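Local structure of dehydrogenase (Chromobacterium violaceum, 3Q2I) at residues V132-K145 with A192-G204. The protein is an NAD-dependent UDP-sugar dehydrogenase that probably oxidises UDP-GlcNAcA at C3 on the route to 2,3-diacetamido-2,3-dideoxy-D-mannuronic acid. Residues are numbered along the deposited sequence; the frame is centred on the assembly and turned at random.
Sequences VKQNRRNATLQLLK and ASHYVDLLDWLIG. With NAI (1,4-dihydronicotinamide adenine dinucleotide), chain B.
The indole of W201 is sandwiched between R136, whose CD and guanidinium lie over one face, and K145, whose CD passes over the other beside L202 CD2. The R136 guanidinium stacks almost parallel to the ring (planes 8° apart, centres 3.9 Å apart), a cation-pi contact over the five-membered ring, while L198 CD2 and Q142 NE2 meet the indole edge, the latter donating to R136 O (2.9 Å). With CG anti to the backbone N (chi1 -179°) and a bend at chi2, the K145 chain runs across the ring and brings NZ to W201 O at 2.9 Å, in off-centre cation-pi contact with the five-membered ring. The edge of the same guanidinium engages D197 side-on and nearly coplanar: R136 NE binds OD2 (2.9 Å, 172°) and NH2 binds OD1, each on a syn lone pair. Held at its edge by D197 and at its face by W201, the guanidinium has little freedom to rotate. K133 NZ adds a second salt bridge from above the carboxylate plane, 2.8 Å from D197 OD1; E327 pairs with R136 as well. Apolar contacts continue the interface: L141 CD1 meets L198 CD2, and L144 CD1 meets L202 CD1. Towards the cofactor, H194 NE2 and Q134 NE2 both donate to O7N of the NADH carboxamide (2.8 Å each), and Q134 OE1 accepts from its N7N, fixing the rotation of the amide. A water links H194 ND1 to N135 N. The arrangement joins the loop after the last Rossmann strand, 129-131, and the following helix to helix 193-203, at the nicotinamide and UDP-sugar site between the two domains, as in the Gfo/Idh/MocA fold.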
loop_
_atom_site.group_PDB
_atom_site.type_symbol
_atom_site.label_atom_id
_atom_site.label_comp_id
_atom_site.label_asym_id
_atom_site.label_seq_id
_atom_site.Cartn_x
_atom_site.Cartn_y
_atom_site.Cartn_z
ATOM N N VAL A 132 -16.698 -27.328 -21.603
ATOM C CA VAL A 132 -17.909 -27.014 -22.345
ATOM C C VAL A 132 -18.190 -25.538 -22.391
ATOM O O VAL A 132 -18.601 -24.970 -21.376
ATOM C CB VAL A 132 -19.117 -27.765 -21.754
ATOM C CG1 VAL A 132 -20.348 -27.372 -22.529
ATOM C CG2 VAL A 132 -18.878 -29.259 -21.689
ATOM N N LYS A 133 -17.967 -24.923 -23.535
ATOM C CA LYS A 133 -18.370 -23.537 -23.826
ATOM C C LYS A 133 -19.264 -23.561 -25.078
ATOM O O LYS A 133 -18.881 -23.150 -26.189
ATOM C CB LYS A 133 -17.126 -22.661 -24.044
ATOM C CG LYS A 133 -16.331 -22.374 -22.774
ATOM C CD LYS A 133 -15.035 -21.608 -23.044
ATOM C CE LYS A 133 -14.243 -21.415 -21.738
ATOM N NZ LYS A 133 -14.885 -20.232 -21.048
ATOM N N GLN A 134 -20.502 -23.976 -24.856
ATOM C CA GLN A 134 -21.373 -24.296 -25.992
ATOM C C GLN A 134 -21.964 -23.057 -26.654
ATOM O O GLN A 134 -22.465 -23.125 -27.782
ATOM C CB GLN A 134 -22.394 -25.354 -25.559
ATOM C CG GLN A 134 -23.659 -24.836 -24.892
ATOM C CD GLN A 134 -23.443 -24.411 -23.472
ATOM O OE1 GLN A 134 -22.344 -24.538 -22.937
ATOM N NE2 GLN A 134 -24.510 -23.953 -22.830
ATOM N N ASN A 135 -21.906 -21.905 -25.996
ATOM C CA ASN A 135 -22.475 -20.671 -26.570
ATOM C C ASN A 135 -21.682 -20.018 -27.698
ATOM O O ASN A 135 -22.197 -19.190 -28.446
ATOM C CB ASN A 135 -22.669 -19.630 -25.442
ATOM C CG ASN A 135 -24.112 -19.218 -25.215
ATOM O OD1 ASN A 135 -25.049 -20.001 -25.419
ATOM N ND2 ASN A 135 -24.299 -17.990 -24.682
ATOM N N ARG A 136 -20.382 -20.321 -27.769
ATOM C CA ARG A 136 -19.474 -19.704 -28.722
ATOM C C ARG A 136 -19.957 -19.953 -30.156
ATOM O O ARG A 136 -19.749 -19.121 -31.015
ATOM C CB ARG A 136 -18.070 -20.303 -28.590
ATOM C CG ARG A 136 -17.314 -19.825 -27.347
ATOM C CD ARG A 136 -15.851 -20.134 -27.554
ATOM N NE ARG A 136 -15.150 -19.638 -26.359
ATOM C CZ ARG A 136 -13.840 -19.790 -26.197
ATOM N NH1 ARG A 136 -13.119 -20.413 -27.131
ATOM N NH2 ARG A 136 -13.233 -19.352 -25.094
ATOM N N ARG A 137 -20.609 -21.092 -30.368
ATOM C CA ARG A 137 -21.065 -21.373 -31.743
ATOM C C ARG A 137 -22.442 -20.815 -32.054
ATOM O O ARG A 137 -22.947 -21.000 -33.163
ATOM C CB ARG A 137 -20.960 -22.863 -32.069
ATOM C CG ARG A 137 -19.531 -23.321 -32.345
ATOM C CD ARG A 137 -19.142 -23.078 -33.800
ATOM N NE ARG A 137 -17.693 -23.140 -33.992
ATOM C CZ ARG A 137 -17.069 -22.998 -35.158
ATOM N NH1 ARG A 137 -17.753 -22.773 -36.271
ATOM N NH2 ARG A 137 -15.745 -23.088 -35.211
ATOM N N ASN A 138 -23.024 -20.045 -31.138
ATOM C CA ASN A 138 -24.246 -19.332 -31.479
ATOM C C ASN A 138 -24.024 -18.452 -32.706
ATOM O O ASN A 138 -22.958 -17.882 -32.891
ATOM C CB ASN A 138 -24.716 -18.492 -30.287
ATOM C CG ASN A 138 -25.247 -19.349 -29.158
ATOM O OD1 ASN A 138 -25.134 -20.568 -29.175
ATOM N ND2 ASN A 138 -25.853 -18.706 -28.144
ATOM N N ALA A 139 -25.034 -18.342 -33.566
ATOM C CA ALA A 139 -24.873 -17.581 -34.788
ATOM C C ALA A 139 -24.467 -16.120 -34.634
ATOM O O ALA A 139 -23.608 -15.637 -35.370
ATOM C CB ALA A 139 -26.113 -17.731 -35.667
ATOM N N THR A 140 -25.090 -15.414 -33.690
ATOM C CA THR A 140 -24.700 -14.041 -33.429
ATOM C C THR A 140 -23.233 -13.895 -33.006
ATOM O O THR A 140 -22.508 -13.054 -33.529
ATOM C CB THR A 140 -25.596 -13.376 -32.391
ATOM O OG1 THR A 140 -25.656 -14.197 -31.226
ATOM C CG2 THR A 140 -27.030 -13.224 -32.907
ATOM N N LEU A 141 -22.814 -14.791 -32.118
ATOM C CA LEU A 141 -21.466 -14.765 -31.521
ATOM C C LEU A 141 -20.427 -15.190 -32.540
ATOM O O LEU A 141 -19.367 -14.595 -32.607
ATOM C CB LEU A 141 -21.403 -15.653 -30.277
ATOM C CG LEU A 141 -22.234 -15.075 -29.124
ATOM C CD1 LEU A 141 -22.114 -15.928 -27.883
ATOM C CD2 LEU A 141 -21.861 -13.610 -28.822
ATOM N N GLN A 142 -20.786 -16.125 -33.431
ATOM C CA GLN A 142 -19.948 -16.405 -34.596
ATOM C C GLN A 142 -19.742 -15.260 -35.566
ATOM O O GLN A 142 -18.613 -15.010 -35.990
ATOM C CB GLN A 142 -20.464 -17.663 -35.303
ATOM C CG GLN A 142 -20.055 -18.935 -34.569
ATOM C CD GLN A 142 -18.546 -19.151 -34.479
ATOM O OE1 GLN A 142 -17.867 -19.118 -35.493
ATOM N NE2 GLN A 142 -18.011 -19.366 -33.266
ATOM N N LEU A 143 -20.790 -14.517 -35.899
ATOM C CA LEU A 143 -20.573 -13.348 -36.737
ATOM C C LEU A 143 -19.659 -12.307 -36.095
ATOM O O LEU A 143 -18.822 -11.722 -36.766
ATOM C CB LEU A 143 -21.900 -12.652 -37.087
ATOM C CG LEU A 143 -22.642 -13.247 -38.290
ATOM C CD1 LEU A 143 -24.096 -12.710 -38.356
ATOM C CD2 LEU A 143 -21.866 -12.819 -39.503
ATOM N N LEU A 144 -19.917 -11.998 -34.821
ATOM C CA LEU A 144 -19.035 -11.134 -34.048
ATOM C C LEU A 144 -17.609 -11.661 -34.125
ATOM O O LEU A 144 -16.682 -10.898 -34.400
ATOM C CB LEU A 144 -19.455 -11.128 -32.565
ATOM C CG LEU A 144 -20.490 -10.094 -32.136
ATOM C CD1 LEU A 144 -20.883 -10.300 -30.682
ATOM C CD2 LEU A 144 -20.009 -8.675 -32.415
ATOM N N LYS A 145 -17.418 -12.946 -33.844
ATOM C CA LYS A 145 -16.057 -13.469 -33.892
ATOM C C LYS A 145 -15.413 -13.281 -35.276
ATOM O O LYS A 145 -14.241 -12.894 -35.411
ATOM C CB LYS A 145 -16.014 -14.933 -33.455
ATOM C CG LYS A 145 -14.603 -15.529 -33.474
ATOM C CD LYS A 145 -13.659 -14.960 -32.389
ATOM C CE LYS A 145 -12.328 -15.735 -32.324
ATOM N NZ LYS A 145 -11.337 -15.192 -31.340
ATOM N N ALA A 192 -23.456 -15.757 -15.432
ATOM C CA ALA A 192 -22.984 -15.014 -16.582
ATOM C C ALA A 192 -21.655 -15.504 -17.178
ATOM O O ALA A 192 -20.997 -14.755 -17.908
ATOM C CB ALA A 192 -22.896 -13.520 -16.187
ATOM N N SER A 193 -21.197 -16.715 -16.840
ATOM C CA SER A 193 -19.878 -17.139 -17.253
ATOM C C SER A 193 -19.686 -17.181 -18.770
ATOM O O SER A 193 -18.577 -16.970 -19.225
ATOM C CB SER A 193 -19.445 -18.456 -16.598
ATOM O OG SER A 193 -20.408 -19.417 -16.953
ATOM N N HIS A 194 -20.744 -17.431 -19.522
ATOM C CA HIS A 194 -20.621 -17.454 -20.991
ATOM C C HIS A 194 -20.418 -16.055 -21.568
ATOM O O HIS A 194 -20.090 -15.902 -22.740
ATOM C CB HIS A 194 -21.847 -18.136 -21.652
ATOM C CG HIS A 194 -22.004 -19.598 -21.344
ATOM N ND1 HIS A 194 -21.113 -20.551 -21.780
ATOM C CD2 HIS A 194 -23.018 -20.284 -20.764
ATOM C CE1 HIS A 194 -21.513 -21.752 -21.393
ATOM N NE2 HIS A 194 -22.673 -21.618 -20.777
ATOM N N TYR A 195 -20.706 -15.026 -20.762
ATOM C CA TYR A 195 -20.484 -13.644 -21.158
ATOM C C TYR A 195 -19.102 -13.179 -20.703
ATOM O O TYR A 195 -18.428 -12.466 -21.443
ATOM C CB TYR A 195 -21.591 -12.735 -20.600
ATOM C CG TYR A 195 -22.958 -13.053 -21.174
ATOM C CD1 TYR A 195 -23.556 -12.243 -22.140
ATOM C CD2 TYR A 195 -23.668 -14.148 -20.707
ATOM C CE1 TYR A 195 -24.800 -12.561 -22.658
ATOM C CE2 TYR A 195 -24.925 -14.484 -21.245
ATOM C CZ TYR A 195 -25.460 -13.676 -22.225
ATOM O OH TYR A 195 -26.693 -14.033 -22.793
ATOM N N VAL A 196 -18.664 -13.612 -19.519
ATOM C CA VAL A 196 -17.272 -13.379 -19.116
ATOM C C VAL A 196 -16.349 -13.932 -20.192
ATOM O O VAL A 196 -15.311 -13.335 -20.536
ATOM C CB VAL A 196 -16.916 -14.008 -17.713
ATOM C CG1 VAL A 196 -15.409 -13.817 -17.449
ATOM C CG2 VAL A 196 -17.798 -13.335 -16.654
ATOM N N ASP A 197 -16.743 -15.102 -20.725
ATOM C CA ASP A 197 -15.945 -15.746 -21.753
ATOM C C ASP A 197 -15.689 -14.819 -22.933
ATOM O O ASP A 197 -14.668 -14.947 -23.603
ATOM C CB ASP A 197 -16.676 -16.997 -22.241
ATOM C CG ASP A 197 -15.896 -17.795 -23.243
ATOM O OD1 ASP A 197 -14.745 -18.147 -22.959
ATOM O OD2 ASP A 197 -16.476 -18.109 -24.313
ATOM N N LEU A 198 -16.644 -13.947 -23.257
ATOM C CA LEU A 198 -16.461 -13.115 -24.449
ATOM C C LEU A 198 -15.314 -12.114 -24.327
ATOM O O LEU A 198 -14.862 -11.531 -25.302
ATOM C CB LEU A 198 -17.751 -12.303 -24.740
ATOM C CG LEU A 198 -19.024 -13.198 -24.842
ATOM C CD1 LEU A 198 -20.241 -12.355 -24.954
ATOM C CD2 LEU A 198 -18.869 -14.234 -25.979
ATOM N N LEU A 199 -14.971 -11.772 -23.079
ATOM C CA LEU A 199 -13.992 -10.711 -22.889
ATOM C C LEU A 199 -12.638 -11.025 -23.511
ATOM O O LEU A 199 -12.092 -10.188 -24.228
ATOM C CB LEU A 199 -13.920 -10.355 -21.394
ATOM C CG LEU A 199 -15.204 -9.893 -20.712
ATOM C CD1 LEU A 199 -15.063 -9.644 -19.193
ATOM C CD2 LEU A 199 -15.679 -8.618 -21.408
ATOM N N ASP A 200 -12.051 -12.171 -23.205
ATOM C CA ASP A 200 -10.826 -12.576 -23.849
ATOM C C ASP A 200 -11.089 -13.151 -25.268
ATOM O O ASP A 200 -10.350 -12.813 -26.197
ATOM C CB ASP A 200 -10.123 -13.647 -22.988
ATOM C CG ASP A 200 -8.799 -14.094 -23.592
ATOM O OD1 ASP A 200 -8.813 -14.976 -24.492
ATOM O OD2 ASP A 200 -7.747 -13.493 -23.323
ATOM N N TRP A 201 -12.171 -13.922 -25.438
ATOM C CA TRP A 201 -12.362 -14.672 -26.711
ATOM C C TRP A 201 -12.672 -13.687 -27.827
ATOM O O TRP A 201 -12.092 -13.810 -28.912
ATOM C CB TRP A 201 -13.534 -15.628 -26.541
ATOM C CG TRP A 201 -13.866 -16.346 -27.819
ATOM C CD1 TRP A 201 -13.026 -17.135 -28.555
ATOM C CD2 TRP A 201 -15.163 -16.416 -28.445
ATOM N NE1 TRP A 201 -13.713 -17.622 -29.656
ATOM C CE2 TRP A 201 -15.017 -17.201 -29.607
ATOM C CE3 TRP A 201 -16.414 -15.874 -28.156
ATOM C CZ2 TRP A 201 -16.089 -17.462 -30.479
ATOM C CZ3 TRP A 201 -17.476 -16.141 -29.007
ATOM C CH2 TRP A 201 -17.301 -16.928 -30.155
ATOM N N LEU A 202 -13.528 -12.690 -27.586
ATOM C CA LEU A 202 -13.826 -11.751 -28.679
ATOM C C LEU A 202 -12.859 -10.603 -28.661
ATOM O O LEU A 202 -12.396 -10.203 -29.718
ATOM C CB LEU A 202 -15.228 -11.167 -28.646
ATOM C CG LEU A 202 -16.363 -12.174 -28.836
ATOM C CD1 LEU A 202 -17.688 -11.444 -28.718
ATOM C CD2 LEU A 202 -16.205 -12.752 -30.272
ATOM N N ILE A 203 -12.610 -9.992 -27.494
ATOM C CA ILE A 203 -11.900 -8.725 -27.538
ATOM C C ILE A 203 -10.382 -8.833 -27.452
ATOM O O ILE A 203 -9.666 -8.019 -28.022
ATOM C CB ILE A 203 -12.444 -7.681 -26.482
ATOM C CG1 ILE A 203 -13.965 -7.732 -26.412
ATOM C CG2 ILE A 203 -11.759 -6.301 -26.530
ATOM C CD1 ILE A 203 -14.704 -7.241 -27.662
ATOM N N GLY A 204 -9.889 -9.864 -26.773
ATOM C CA GLY A 204 -8.444 -10.087 -26.740
ATOM C C GLY A 204 -7.877 -10.055 -25.312
ATOM O O GLY A 204 -8.623 -10.045 -24.329
HETATM P PA NAI B . -27.483 -30.384 -10.346
HETATM O O1A NAI B . -27.482 -30.088 -8.903
HETATM O O2A NAI B . -28.868 -30.443 -11.131
HETATM O O5B NAI B . -26.741 -31.731 -10.708
HETATM C C5B NAI B . -26.130 -32.271 -9.570
HETATM C C4B NAI B . -25.781 -33.723 -9.866
HETATM O O4B NAI B . -24.477 -34.128 -9.414
HETATM C C3B NAI B . -26.803 -34.288 -8.879
HETATM O O3B NAI B . -27.622 -35.282 -9.512
HETATM C C2B NAI B . -25.975 -34.724 -7.658
HETATM O O2B NAI B . -26.540 -35.796 -6.913
HETATM C C1B NAI B . -24.697 -35.158 -8.414
HETATM N N9A NAI B . -23.541 -35.315 -7.561
HETATM C C8A NAI B . -23.127 -34.457 -6.572
HETATM N N7A NAI B . -22.006 -34.905 -6.078
HETATM C C5A NAI B . -21.579 -36.010 -6.776
HETATM C C6A NAI B . -20.488 -36.900 -6.691
HETATM N N6A NAI B . -19.476 -36.735 -5.769
HETATM N N1A NAI B . -20.438 -37.937 -7.544
HETATM C C2A NAI B . -21.405 -38.113 -8.421
HETATM N N3A NAI B . -22.466 -37.322 -8.560
HETATM C C4A NAI B . -22.582 -36.272 -7.719
HETATM O O3 NAI B . -26.593 -29.276 -11.066
HETATM P PN NAI B . -26.561 -28.872 -12.559
HETATM O O1N NAI B . -27.378 -27.635 -12.803
HETATM O O2N NAI B . -26.792 -30.032 -13.557
HETATM O O5D NAI B . -25.109 -28.176 -12.800
HETATM C C5D NAI B . -24.153 -29.186 -13.025
HETATM C C4D NAI B . -22.854 -28.605 -13.575
HETATM O O4D NAI B . -23.193 -28.124 -14.887
HETATM C C3D NAI B . -22.352 -27.328 -12.843
HETATM O O3D NAI B . -20.927 -27.336 -12.962
HETATM C C2D NAI B . -22.899 -26.179 -13.697
HETATM O O2D NAI B . -22.052 -25.033 -13.672
HETATM C C1D NAI B . -22.892 -26.764 -15.140
HETATM N N1N NAI B . -23.867 -26.145 -16.009
HETATM C C2N NAI B . -23.492 -25.708 -17.192
HETATM C C3N NAI B . -24.367 -25.033 -18.052
HETATM C C7N NAI B . -23.938 -24.576 -19.393
HETATM O O7N NAI B . -24.433 -23.656 -20.017
HETATM N N7N NAI B . -22.901 -25.203 -20.023
HETATM C C4N NAI B . -25.656 -24.748 -17.558
HETATM C C5N NAI B . -26.032 -25.321 -16.356
HETATM C C6N NAI B . -25.129 -26.007 -15.584
HETATM O O HOH W 1 -19.940 -20.631 -24.208
HETATM O O HOH W 2 -22.626 -15.504 -24.073
#